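Local coordinates for uncharacterized protein Tm1382 (Thermotoga maritima, PDB 3E57), which is of unknown function but is probably a Nudix hydrolase, a family that cleaves nucleoside diphosphates linked to other moieties, at residues Val39-Phe44 and Glu117-Gly122; Gly157-Gly162 and Ala200-Asn205; Leu101-His106 and Asn128-Val133. All blocks are in the same frame, centred on the assembly; numbering follows the deposited sequence.

Contact 1 of 3, residues Val39-Phe44 and Glu117-Gly122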
loop_
_atom_site.group_PDB
_atom_site.type_symbol
_atom_site.label_atom_id
_atom_site.label_comp_id
_atom_site.label_asym_id
_atom_site.label_seq_id
_atom_site.Cartn_x
_atom_site.Cartn_y
_atom_site.Cartn_z
ATOM N N VAL B 39 6.362 10.499 3.240
ATOM C CA VAL B 39 6.189 11.636 4.148
ATOM C C VAL B 39 7.520 12.354 4.318
ATOM O O VAL B 39 8.571 11.802 4.028
ATOM C CB VAL B 39 5.595 11.244 5.542
ATOM C CG1 VAL B 39 4.335 10.360 5.400
ATOM C CG2 VAL B 39 6.631 10.600 6.412
ATOM N N ASN B 40 7.456 13.597 4.768
ATOM C CA ASN B 40 8.657 14.394 5.003
ATOM C C ASN B 40 9.327 13.954 6.303
ATOM O O ASN B 40 8.667 13.772 7.318
ATOM C CB ASN B 40 8.291 15.884 5.019
ATOM C CG ASN B 40 9.432 16.765 5.470
ATOM O OD1 ASN B 40 9.714 16.882 6.669
ATOM N ND2 ASN B 40 10.092 17.397 4.512
ATOM N N PHE B 41 10.640 13.761 6.253
ATOM C CA PHE B 41 11.372 13.223 7.390
ATOM C C PHE B 41 11.269 14.115 8.618
ATOM O O PHE B 41 11.041 13.627 9.731
ATOM C CB PHE B 41 12.842 12.990 7.035
ATOM C CG PHE B 41 13.594 12.153 8.043
ATOM C CD1 PHE B 41 12.945 11.167 8.793
ATOM C CD2 PHE B 41 14.954 12.332 8.223
ATOM C CE1 PHE B 41 13.626 10.402 9.693
ATOM C CE2 PHE B 41 15.647 11.550 9.127
ATOM C CZ PHE B 41 14.977 10.585 9.869
ATOM N N GLU B 42 11.422 15.421 8.415
ATOM C CA GLU B 42 11.324 16.367 9.528
ATOM C C GLU B 42 9.939 16.302 10.193
ATOM O O GLU B 42 9.841 16.297 11.418
ATOM C CB GLU B 42 11.645 17.788 9.055
ATOM C CG GLU B 42 11.778 18.798 10.177
ATOM C CD GLU B 42 12.686 18.310 11.283
ATOM O OE1 GLU B 42 13.839 17.923 10.982
ATOM O OE2 GLU B 42 12.241 18.303 12.448
ATOM N N ASP B 43 8.882 16.227 9.383
ATOM C CA ASP B 43 7.511 16.085 9.896
ATOM C C ASP B 43 7.375 14.824 10.747
ATOM O O ASP B 43 6.767 14.848 11.828
ATOM C CB ASP B 43 6.485 16.035 8.752
ATOM C CG ASP B 43 6.345 17.359 8.006
ATOM O OD1 ASP B 43 6.796 18.410 8.518
ATOM O OD2 ASP B 43 5.764 17.344 6.891
ATOM N N PHE B 44 7.960 13.724 10.274
ATOM C CA PHE B 44 7.935 12.471 11.031
ATOM C C PHE B 44 8.669 12.568 12.375
ATOM O O PHE B 44 8.153 12.125 13.394
ATOM C CB PHE B 44 8.532 11.330 10.203
ATOM C CG PHE B 44 8.531 10.021 10.915
ATOM C CD1 PHE B 44 7.334 9.443 11.308
ATOM C CD2 PHE B 44 9.717 9.375 11.209
ATOM C CE1 PHE B 44 7.321 8.244 11.982
ATOM C CE2 PHE B 44 9.705 8.165 11.896
ATOM C CZ PHE B 44 8.502 7.605 12.271
ATOM N N GLU B 117 15.801 11.591 19.296
ATOM C CA GLU B 117 17.175 11.188 19.550
ATOM C C GLU B 117 17.299 9.668 19.651
ATOM O O GLU B 117 18.246 9.090 19.118
ATOM C CB GLU B 117 17.679 11.843 20.842
ATOM C CG GLU B 117 19.144 11.580 21.164
ATOM C CD GLU B 117 19.507 11.987 22.578
ATOM O OE1 GLU B 117 18.729 12.752 23.194
ATOM O OE2 GLU B 117 20.560 11.533 23.083
ATOM N N ALA B 118 16.352 9.032 20.345
ATOM C CA ALA B 118 16.353 7.575 20.506
ATOM C C ALA B 118 16.152 6.904 19.153
ATOM O O ALA B 118 16.801 5.904 18.855
ATOM C CB ALA B 118 15.262 7.123 21.481
ATOM N N PHE B 119 15.255 7.472 18.347
ATOM C CA PHE B 119 14.976 6.955 17.003
ATOM C C PHE B 119 16.241 6.956 16.159
ATOM O O PHE B 119 16.627 5.927 15.606
ATOM C CB PHE B 119 13.890 7.777 16.306
ATOM C CG PHE B 119 13.573 7.293 14.906
ATOM C CD1 PHE B 119 12.577 6.353 14.691
ATOM C CD2 PHE B 119 14.293 7.766 13.817
ATOM C CE1 PHE B 119 12.295 5.897 13.408
ATOM C CE2 PHE B 119 14.027 7.313 12.530
ATOM C CZ PHE B 119 13.014 6.378 12.326
ATOM N N LEU B 120 16.898 8.111 16.088
ATOM C CA LEU B 120 18.062 8.265 15.228
ATOM C C LEU B 120 19.217 7.341 15.628
ATOM O O LEU B 120 19.824 6.706 14.767
ATOM C CB LEU B 120 18.497 9.734 15.170
ATOM C CG LEU B 120 17.482 10.649 14.462
ATOM C CD1 LEU B 120 17.898 12.110 14.542
ATOM C CD2 LEU B 120 17.284 10.234 13.015
ATOM N N LYS B 121 19.500 7.231 16.921
ATOM C CA LYS B 121 20.552 6.311 17.385
ATOM C C LYS B 121 20.116 4.850 17.268
ATOM O O LYS B 121 20.900 4.000 16.836
ATOM C CB LYS B 121 21.012 6.645 18.808
ATOM C CG LYS B 121 22.071 7.740 18.829
ATOM C CD LYS B 121 22.710 7.906 20.193
ATOM C CE LYS B 121 23.467 9.235 20.308
ATOM N NZ LYS B 121 22.624 10.422 19.954
ATOM N N GLY B 122 18.864 4.569 17.626
ATOM C CA GLY B 122 18.299 3.224 17.485
ATOM C C GLY B 122 18.288 2.726 16.047
ATOM O O GLY B 122 18.549 1.552 15.790
#

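Contact 2 of 3, residues Gly157-Gly162 and Ala200-Asn205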
loop_
_atom_site.group_PDB
_atom_site.type_symbol
_atom_site.label_atom_id
_atom_site.label_comp_id
_atom_site.label_asym_id
_atom_site.label_seq_id
_atom_site.Cartn_x
_atom_site.Cartn_y
_atom_site.Cartn_z
ATOM N N GLY B 157 6.293 1.088 10.221
ATOM C CA GLY B 157 7.632 1.079 9.645
ATOM C C GLY B 157 8.055 2.443 9.155
ATOM O O GLY B 157 7.265 3.155 8.544
ATOM N N ALA B 158 9.302 2.809 9.436
ATOM C CA ALA B 158 9.908 4.012 8.899
ATOM C C ALA B 158 10.943 3.514 7.915
ATOM O O ALA B 158 12.007 3.015 8.316
ATOM C CB ALA B 158 10.573 4.838 10.008
ATOM N N LEU B 159 10.626 3.637 6.629
ATOM C CA LEU B 159 11.435 3.069 5.562
ATOM C C LEU B 159 12.543 4.005 5.093
ATOM O O LEU B 159 12.282 5.149 4.697
ATOM C CB LEU B 159 10.548 2.737 4.376
ATOM C CG LEU B 159 11.216 2.158 3.126
ATOM C CD1 LEU B 159 11.959 0.844 3.438
ATOM C CD2 LEU B 159 10.134 1.954 2.049
ATOM N N PHE B 160 13.771 3.489 5.124
ATOM C CA PHE B 160 14.945 4.180 4.621
ATOM C C PHE B 160 15.641 3.363 3.574
ATOM O O PHE B 160 15.603 2.132 3.609
ATOM C CB PHE B 160 15.972 4.396 5.736
ATOM C CG PHE B 160 15.489 5.246 6.850
ATOM C CD1 PHE B 160 15.815 6.595 6.903
ATOM C CD2 PHE B 160 14.712 4.704 7.856
ATOM C CE1 PHE B 160 15.356 7.381 7.928
ATOM C CE2 PHE B 160 14.253 5.488 8.884
ATOM C CZ PHE B 160 14.581 6.825 8.922
ATOM N N LEU B 161 16.315 4.067 2.669
ATOM C CA LEU B 161 17.273 3.489 1.747
ATOM C C LEU B 161 18.664 3.913 2.224
ATOM O O LEU B 161 18.969 5.112 2.289
ATOM C CB LEU B 161 17.025 4.027 0.349
ATOM C CG LEU B 161 18.001 3.622 -0.742
ATOM C CD1 LEU B 161 18.104 2.106 -0.855
ATOM C CD2 LEU B 161 17.569 4.248 -2.057
ATOM N N GLY B 162 19.492 2.943 2.582
ATOM C CA GLY B 162 20.865 3.238 3.006
ATOM C C GLY B 162 21.805 2.810 1.906
ATOM O O GLY B 162 21.856 1.630 1.571
ATOM N N ALA B 200 10.120 -3.552 -1.713
ATOM C CA ALA B 200 10.569 -3.832 -3.081
ATOM C C ALA B 200 9.790 -2.996 -4.110
ATOM O O ALA B 200 10.370 -2.407 -5.011
ATOM C CB ALA B 200 10.452 -5.312 -3.402
ATOM N N ALA B 201 8.478 -2.932 -3.974
ATOM C CA ALA B 201 7.673 -2.143 -4.879
ATOM C C ALA B 201 8.071 -0.656 -4.824
ATOM O O ALA B 201 8.199 -0.008 -5.863
ATOM C CB ALA B 201 6.172 -2.343 -4.583
ATOM N N VAL B 202 8.314 -0.138 -3.619
ATOM C CA VAL B 202 8.688 1.272 -3.429
ATOM C C VAL B 202 10.026 1.553 -4.091
ATOM O O VAL B 202 10.174 2.519 -4.854
ATOM C CB VAL B 202 8.736 1.641 -1.919
ATOM C CG1 VAL B 202 9.360 3.034 -1.705
ATOM C CG2 VAL B 202 7.327 1.569 -1.315
ATOM N N LEU B 203 10.989 0.677 -3.843
ATOM C CA LEU B 203 12.326 0.833 -4.416
ATOM C C LEU B 203 12.341 0.753 -5.925
ATOM O O LEU B 203 12.979 1.580 -6.565
ATOM C CB LEU B 203 13.286 -0.217 -3.864
ATOM C CG LEU B 203 14.016 0.144 -2.583
ATOM C CD1 LEU B 203 15.203 1.059 -2.889
ATOM C CD2 LEU B 203 13.078 0.798 -1.578
ATOM N N LEU B 204 11.646 -0.229 -6.498
ATOM C CA LEU B 204 11.550 -0.344 -7.950
ATOM C C LEU B 204 10.923 0.904 -8.571
ATOM O O LEU B 204 11.363 1.344 -9.623
ATOM C CB LEU B 204 10.757 -1.577 -8.386
ATOM C CG LEU B 204 11.424 -2.966 -8.564
ATOM C CD1 LEU B 204 12.948 -2.903 -8.709
ATOM C CD2 LEU B 204 11.001 -3.939 -7.492
ATOM N N ASN B 205 9.901 1.464 -7.930
ATOM C CA ASN B 205 9.259 2.675 -8.458
ATOM C C ASN B 205 10.122 3.929 -8.291
ATOM O O ASN B 205 10.065 4.835 -9.129
ATOM C CB ASN B 205 7.872 2.894 -7.844
ATOM C CG ASN B 205 6.913 3.582 -8.809
ATOM O OD1 ASN B 205 6.765 3.172 -9.967
ATOM N ND2 ASN B 205 6.247 4.616 -8.335
#

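Contact 3 of 3, residues Leu101-His106 and Asn128-Val133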
loop_
_atom_site.group_PDB
_atom_site.type_symbol
_atom_site.label_atom_id
_atom_site.label_comp_id
_atom_site.label_asym_id
_atom_site.label_seq_id
_atom_site.Cartn_x
_atom_site.Cartn_y
_atom_site.Cartn_z
ATOM N N LEU B 101 13.812 -8.170 2.550
ATOM C CA LEU B 101 14.372 -6.929 2.054
ATOM C C LEU B 101 14.072 -5.905 3.135
ATOM O O LEU B 101 12.901 -5.530 3.349
ATOM C CB LEU B 101 13.689 -6.487 0.763
ATOM C CG LEU B 101 14.170 -5.162 0.182
ATOM C CD1 LEU B 101 15.587 -5.339 -0.393
ATOM C CD2 LEU B 101 13.230 -4.592 -0.864
ATOM N N GLY B 102 15.107 -5.477 3.826
ATOM C CA GLY B 102 14.946 -4.507 4.883
ATOM C C GLY B 102 15.357 -5.084 6.211
ATOM O O GLY B 102 15.006 -6.220 6.538
ATOM N N ILE B 103 16.107 -4.293 6.970
ATOM C CA ILE B 103 16.549 -4.670 8.306
ATOM C C ILE B 103 15.874 -3.729 9.293
ATOM O O ILE B 103 16.038 -2.511 9.218
ATOM C CB ILE B 103 18.068 -4.553 8.430
ATOM C CG1 ILE B 103 18.752 -5.427 7.378
ATOM C CG2 ILE B 103 18.529 -4.962 9.826
ATOM C CD1 ILE B 103 20.169 -5.019 7.116
ATOM N N GLY B 104 15.067 -4.295 10.179
ATOM C CA GLY B 104 14.320 -3.509 11.134
ATOM C C GLY B 104 14.571 -3.915 12.563
ATOM O O GLY B 104 15.037 -5.020 12.837
ATOM N N GLY B 105 14.264 -3.007 13.478
ATOM C CA GLY B 105 14.268 -3.330 14.896
ATOM C C GLY B 105 13.539 -2.275 15.685
ATOM O O GLY B 105 13.168 -1.246 15.146
ATOM N N HIS B 106 13.357 -2.523 16.974
ATOM C CA HIS B 106 12.676 -1.578 17.851
ATOM C C HIS B 106 13.617 -0.464 18.292
ATOM O O HIS B 106 14.837 -0.640 18.309
ATOM C CB HIS B 106 12.110 -2.311 19.063
ATOM C CG HIS B 106 10.988 -3.239 18.722
ATOM N ND1 HIS B 106 11.199 -4.521 18.259
ATOM C CD2 HIS B 106 9.646 -3.065 18.758
ATOM C CE1 HIS B 106 10.033 -5.101 18.034
ATOM N NE2 HIS B 106 9.074 -4.241 18.332
ATOM N N ASN B 128 23.437 -1.831 12.710
ATOM C CA ASN B 128 24.778 -2.325 13.077
ATOM C C ASN B 128 24.788 -3.654 13.844
ATOM O O ASN B 128 25.766 -4.396 13.774
ATOM C CB ASN B 128 25.559 -1.249 13.843
ATOM C CG ASN B 128 25.995 -0.088 12.947
ATOM O OD1 ASN B 128 26.017 -0.199 11.715
ATOM N ND2 ASN B 128 26.356 1.030 13.566
ATOM N N GLU B 129 23.709 -3.960 14.560
ATOM C CA GLU B 129 23.559 -5.277 15.198
ATOM C C GLU B 129 23.452 -6.412 14.183
ATOM O O GLU B 129 23.838 -7.543 14.476
ATOM C CB GLU B 129 22.319 -5.328 16.100
ATOM C CG GLU B 129 22.472 -4.620 17.441
ATOM C CD GLU B 129 21.175 -4.578 18.243
ATOM O OE1 GLU B 129 20.123 -5.039 17.747
ATOM O OE2 GLU B 129 21.200 -4.068 19.375
ATOM N N GLU B 130 22.914 -6.120 12.998
ATOM C CA GLU B 130 22.633 -7.168 12.014
ATOM C C GLU B 130 23.711 -7.278 10.949
ATOM O O GLU B 130 24.018 -8.374 10.491
ATOM C CB GLU B 130 21.293 -6.915 11.322
ATOM C CG GLU B 130 20.127 -6.663 12.267
ATOM C CD GLU B 130 19.203 -7.860 12.421
ATOM O OE1 GLU B 130 18.070 -7.802 11.891
ATOM O OE2 GLU B 130 19.603 -8.855 13.070
ATOM N N VAL B 131 24.273 -6.152 10.532
ATOM C CA VAL B 131 25.188 -6.162 9.401
ATOM C C VAL B 131 26.368 -5.233 9.602
ATOM O O VAL B 131 26.256 -4.222 10.294
ATOM C CB VAL B 131 24.460 -5.745 8.109
ATOM C CG1 VAL B 131 23.355 -6.754 7.766
ATOM C CG2 VAL B 131 23.891 -4.343 8.250
ATOM N N ASP B 132 27.489 -5.588 8.975
ATOM C CA ASP B 132 28.651 -4.714 8.896
ATOM C C ASP B 132 28.614 -3.977 7.559
ATOM O O ASP B 132 28.854 -4.557 6.499
ATOM C CB ASP B 132 29.951 -5.517 9.046
ATOM C CG ASP B 132 31.181 -4.633 9.178
ATOM O OD1 ASP B 132 31.043 -3.403 9.397
ATOM O OD2 ASP B 132 32.300 -5.179 9.065
ATOM N N VAL B 133 28.281 -2.694 7.631
ATOM C CA VAL B 133 28.158 -1.842 6.459
ATOM C C VAL B 133 28.727 -0.465 6.764
ATOM O O VAL B 133 28.801 -0.060 7.922
ATOM C CB VAL B 133 26.675 -1.673 6.041
ATOM C CG1 VAL B 133 26.034 -3.025 5.838
ATOM C CG2 VAL B 133 25.913 -0.893 7.103
#

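Contact 1 of 3, residues Val39-Phe44 and Glu117-Gly122
Phe-119 meets Phe-44 and Phe-41 where helix 115-130 faces the start of helix 41-51, and its side chain gives a worked example of two helices bridged by rings. CB points toward segment 39-44, and with CG set anti to the backbone N (chi1 179°) the ring is carried across to it; contact begins at the far ring atoms. On one side CE2 comes to 4.2 Å from CE1 of Phe-41. Across the ring, CE1 and the terminal CZ share a single neighbour, Phe-44 CE2, which lies 3.8 Å from Phe-119 CE1. The pair is an offset edge-to-face stack, the edge of Phe-44 turned to the face of Phe-119 with the planes at 77°. Next to it, Leu-120 puts CD2 3.9 Å from CZ of Phe-41. Asn-40 caps helix 41-51, its OD1 accepting from Asp-43 N at 2.9 Å, on a lone pair and in the carbonyl plane. Phe-41 also stacks on Phe-140 of the sheet. No hydrogen bond joins the two segments, which meet through aromatic and aliphatic carbon; a salt bridge from Glu-42 OE1 to Arg-116 NH2 ties the same two helices outside that patch. The patch thus rests on shape and edge-to-face fit.

Contact 2 of 3, residues Gly157-Gly162 and Ala200-Asn205
Leu-203 of helix 194-206 and Leu-161 of strand 155-163 meet on one face of the sheet of a Nudix fold, in which helices cover both sides of a mixed beta-sheet. Strand alternation is the principle at work: Leu-159 and Leu-161 point to the C-terminal helix, while Phe-160 between them points away, to Phe-119 and Leu-123 of helix 115-130. Leu-203 gives up the most surface. Its CA-CB bond does not aim directly at the strand, but the chain bends so that CD1 reaches the end of Leu-161, which it crosses obliquely, and that one methyl lies near both branches, CD1 and CD2, of its partner. Leu-159 comes next. Its CG, anti to the backbone N (chi1 178°), stretches the chain straight out from the strand toward the methyl CG1 of Val-202, and the two side chains meet tip to tip. Leu-141 of the neighbouring strand touches both Val-202 and Leu-203, and the strand-side leucines continue onto Val-74 and Met-76 of strand 66-77. On the helix, Ala-201 packs on Thr-148 of the second subunit. All four touching side chains are buried, and the contact is wholly aliphatic: Leu-159 CD2 lies 4.0 Å from Val-202 CG1, and Leu-161 CD1 3.7 Å from Leu-203 CD1.

Contact 3 of 3, residues Leu101-His106 and Asn128-Val133
Ile-103 fits against Glu-130 and Val-131 at the point where helix 115-130 runs into strand 131-145. The segment from Arg-125 to Glu-130 fits the REUXEE signature of the Nudix box, whose glutamates coordinate the catalytic divalent metal in characterised relatives; a similar role here is plausible but inferred. The example illustrates how a beta-branched residue can serve two neighbours at once, one with each branch. The CG2 branch lies alongside Glu-130, the two side chains running past each other in opposite directions. Glu-130 bends at chi2 (-103°), which folds its chain over that methyl, so that Ile-103 CG2 is 3.4 Å from CG, a tight fit, and 3.5 Å from the carboxylate oxygen OE1. The other branch takes a different attitude: it extends to CD1, which meets the end of Val-131 tip to tip, 3.7 Å from CG1 and 3.9 Å from CG2. Replacing Ile-103 with an alanine would probably open a gap beside Val-131 and leave the bent chain of Glu-130 without the methyl that supports it, setting its carboxylate freer to turn. Ile-103 is further backed by Ile-75 and Leu-82 of the sheet and pairs with Val-73 through the backbone. Just before it, Gly-102 adopts backbone angles (phi 117°, psi 136°) that would jam a side chain against the preceding carbonyl. Beyond the strand, the carbonyl O of His-106 accepts from Arg-125 NH2, a second tie between this loop and the helix. Across the contact, OE1 of Glu-130 passes Gly-104 O at 4.2 Å, two acceptors with no bond between them.

Taken together, the three contacts show one sheet dressed on its two faces. Contacts 1 and 2 meet through strand 155-163: Phe-119 CE2 lies 3.7 Å from Phe-160 CZ, and Phe-44 CE2 lies 3.9 Å from Ala-158 CB, so Phe-160, which points away from the C-terminal helix, and Ala-158 pack against the rings of contact 1. Contacts 1 and 3 share helix 115-130, but their centres are about 17 Å apart and they do not touch. Contact 3 reaches contact 2 where Leu-101 CD2 comes 3.4 Å from Ala-200 N. Contact 3 includes the last two Nudix-box glutamates, Glu-129 and Glu-130, and so probably borders the metal site if they act as in relatives.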